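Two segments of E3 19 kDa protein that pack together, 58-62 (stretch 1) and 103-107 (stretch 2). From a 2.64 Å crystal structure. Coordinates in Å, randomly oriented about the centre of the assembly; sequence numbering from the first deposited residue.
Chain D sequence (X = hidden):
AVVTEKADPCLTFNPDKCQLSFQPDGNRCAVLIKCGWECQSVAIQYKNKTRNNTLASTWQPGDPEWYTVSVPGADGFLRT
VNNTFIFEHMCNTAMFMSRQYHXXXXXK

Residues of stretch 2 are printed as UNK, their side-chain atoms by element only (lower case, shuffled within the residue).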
# COMPACT_ATOMS: atom_id res chain seq x y z
N THR D 58 -18.65 -6.42 2.05
CA THR D 58 -18.89 -5.19 2.79
C THR D 58 -20.30 -5.14 3.33
O THR D 58 -21.20 -5.78 2.78
CB THR D 58 -18.69 -3.95 1.91
OG1 THR D 58 -17.94 -4.30 0.74
CG2 THR D 58 -17.99 -2.84 2.68
N TRP D 59 -20.51 -4.38 4.40
CA TRP D 59 -21.87 -4.16 4.89
C TRP D 59 -22.23 -2.68 4.96
O TRP D 59 -21.47 -1.86 5.49
CB TRP D 59 -22.10 -4.84 6.24
CG TRP D 59 -23.53 -4.79 6.68
CD1 TRP D 59 -24.51 -5.70 6.39
CD2 TRP D 59 -24.14 -3.79 7.50
NE1 TRP D 59 -25.70 -5.32 6.98
CE2 TRP D 59 -25.50 -4.15 7.66
CE3 TRP D 59 -23.67 -2.63 8.11
CZ2 TRP D 59 -26.38 -3.38 8.41
CZ3 TRP D 59 -24.56 -1.87 8.86
CH2 TRP D 59 -25.89 -2.24 9.00
N GLN D 60 -23.40 -2.35 4.42
CA GLN D 60 -23.99 -1.02 4.52
C GLN D 60 -25.47 -1.22 4.86
O GLN D 60 -25.99 -2.31 4.68
CB GLN D 60 -23.82 -0.24 3.21
CG GLN D 60 -24.69 -0.73 2.05
CD GLN D 60 -24.52 0.11 0.79
OE1 GLN D 60 -24.09 1.26 0.85
NE2 GLN D 60 -24.87 -0.46 -0.36
N PRO D 61 -26.14 -0.17 5.38
CA PRO D 61 -27.56 -0.26 5.72
C PRO D 61 -28.40 -0.85 4.59
O PRO D 61 -28.44 -0.29 3.49
CB PRO D 61 -27.95 1.20 5.96
CG PRO D 61 -26.71 1.82 6.48
CD PRO D 61 -25.57 1.14 5.78
N GLY D 62 -29.05 -1.97 4.86
CA GLY D 62 -29.86 -2.65 3.86
C GLY D 62 -29.27 -3.99 3.45
O GLY D 62 -29.99 -4.90 3.05
N UNK D 103 -18.47 10.26 6.72
CA UNK D 103 -18.09 9.55 5.50
C UNK D 103 -18.76 8.19 5.42
O UNK D 103 -18.74 7.54 4.37
c UNK D 103 -16.06 9.08 3.99
s UNK D 103 -16.09 10.47 2.84
c UNK D 103 -16.57 9.42 5.40
c UNK D 103 -15.62 9.65 1.31
N UNK D 104 -19.39 7.76 6.51
CA UNK D 104 -20.17 6.54 6.48
C UNK D 104 -21.49 6.87 7.18
O UNK D 104 -21.48 7.54 8.21
c UNK D 104 -19.38 3.29 5.78
c UNK D 104 -21.08 2.08 6.59
c UNK D 104 -22.90 2.55 8.58
c UNK D 104 -19.46 5.41 7.23
c UNK D 104 -21.01 3.29 7.31
c UNK D 104 -21.95 3.52 8.32
c UNK D 104 -22.04 1.10 6.85
c UNK D 104 -19.90 4.04 6.80
c UNK D 104 -22.93 1.36 7.85
n UNK D 104 -20.06 2.10 5.67
N UNK D 105 -22.63 6.41 6.64
CA UNK D 105 -22.90 5.51 5.50
C UNK D 105 -22.28 5.95 4.17
O UNK D 105 -22.03 7.14 3.97
c UNK D 105 -24.85 6.76 6.13
c UNK D 105 -24.43 5.54 5.39
c UNK D 105 -23.88 6.88 7.25
N UNK D 106 -22.02 4.98 3.27
CA UNK D 106 -21.36 5.15 1.97
C UNK D 106 -21.81 6.35 1.13
O UNK D 106 -21.10 6.73 0.21
c UNK D 106 -21.74 2.84 2.34
c UNK D 106 -21.71 3.84 1.25
c UNK D 106 -22.31 3.56 3.54
N UNK D 107 -22.97 6.92 1.44
CA UNK D 107 -23.45 8.09 0.70
C UNK D 107 -22.90 9.40 1.24
O UNK D 107 -22.91 9.65 2.45
n UNK D 107 -29.51 9.02 -1.59
c UNK D 107 -28.74 8.36 -2.44
c UNK D 107 -24.98 8.14 0.68
c UNK D 107 -25.60 7.60 -0.59
n UNK D 107 -27.57 7.88 -2.04
c UNK D 107 -27.05 8.03 -0.68
n UNK D 107 -29.14 8.19 -3.69

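Position 103 carries four side-chain atoms, three carbons and one sulfur, in an unbranched chain with the sulfur between the second and the last carbon. The side chain is out of reach of stretch 1. The thioether is diagnostic: the residue is M103. It is poorly ordered, and this contact places no demand on its type.

Position 104 has ten side-chain atoms, nine carbons and one nitrogen. One carbon leads from the backbone to a fused pair of rings, five-membered and six-membered, with the nitrogen in the smaller. The CA-to-CB bond points sideways, but with chi1 in the t well the end of the side chain comes nearer to stretch 1, where the six-membered ring meets three successive residues. The carbon of that ring next to the fusion atom bonded to nitrogen lies 3.3 Å from the backbone O of W59, which sits at the edge of the ring system near its plane, and 3.7 Å from CA of Q60. The next carbon round the six-membered ring approaches CD of P61 to 3.4 Å and CZ3 of W59 to 3.8 Å. Only an indole fits, so the residue is W104, and these two carbons are its CZ2 and CH2. A broad, rigid, largely apolar side chain suits a buried place with so many neighbours.

Position 105 has three side-chain carbons that close a ring onto the backbone N. Its contact is slight, CB of 105 lying 4.5 Å from CG of P61. The closed ring is the mark of proline: P105. The peptide bond before it is cis, a form that proline tolerates far better than other residues because its ring makes the cis and trans states closer in energy.

Position 106 again shows three carbons in a ring closed onto the backbone N. Its CA-to-CB bond points toward stretch 1, and the middle carbon of the three lies 3.2 Å from OE1 of Q60. The residue is P106, and that carbon is its CG. This is a close van der Waals approach rather than a hydrogen bond, since a proline ring carbon is no conventional donor. The compact ring fits beside the amide end of the glutamine.

Position 107 has three carbons, a nitrogen, and then a carbon bearing two more nitrogens. The side chain makes no contact with stretch 1. The terminal group is a guanidinium, hence R107. It is exposed and touches a crystal neighbour; this contact sets no requirement for an arginine, though a charged group is at ease in such a site.

The contact works by packing alone. No hydrogen bond joins the stretches, and only 215 Å² is buried, counting both sides. W104 supplies the largest share on its side, while P105 and P106 add smaller contacts with P61 and Q60.

Stretch 2 (103-107) MWPPR
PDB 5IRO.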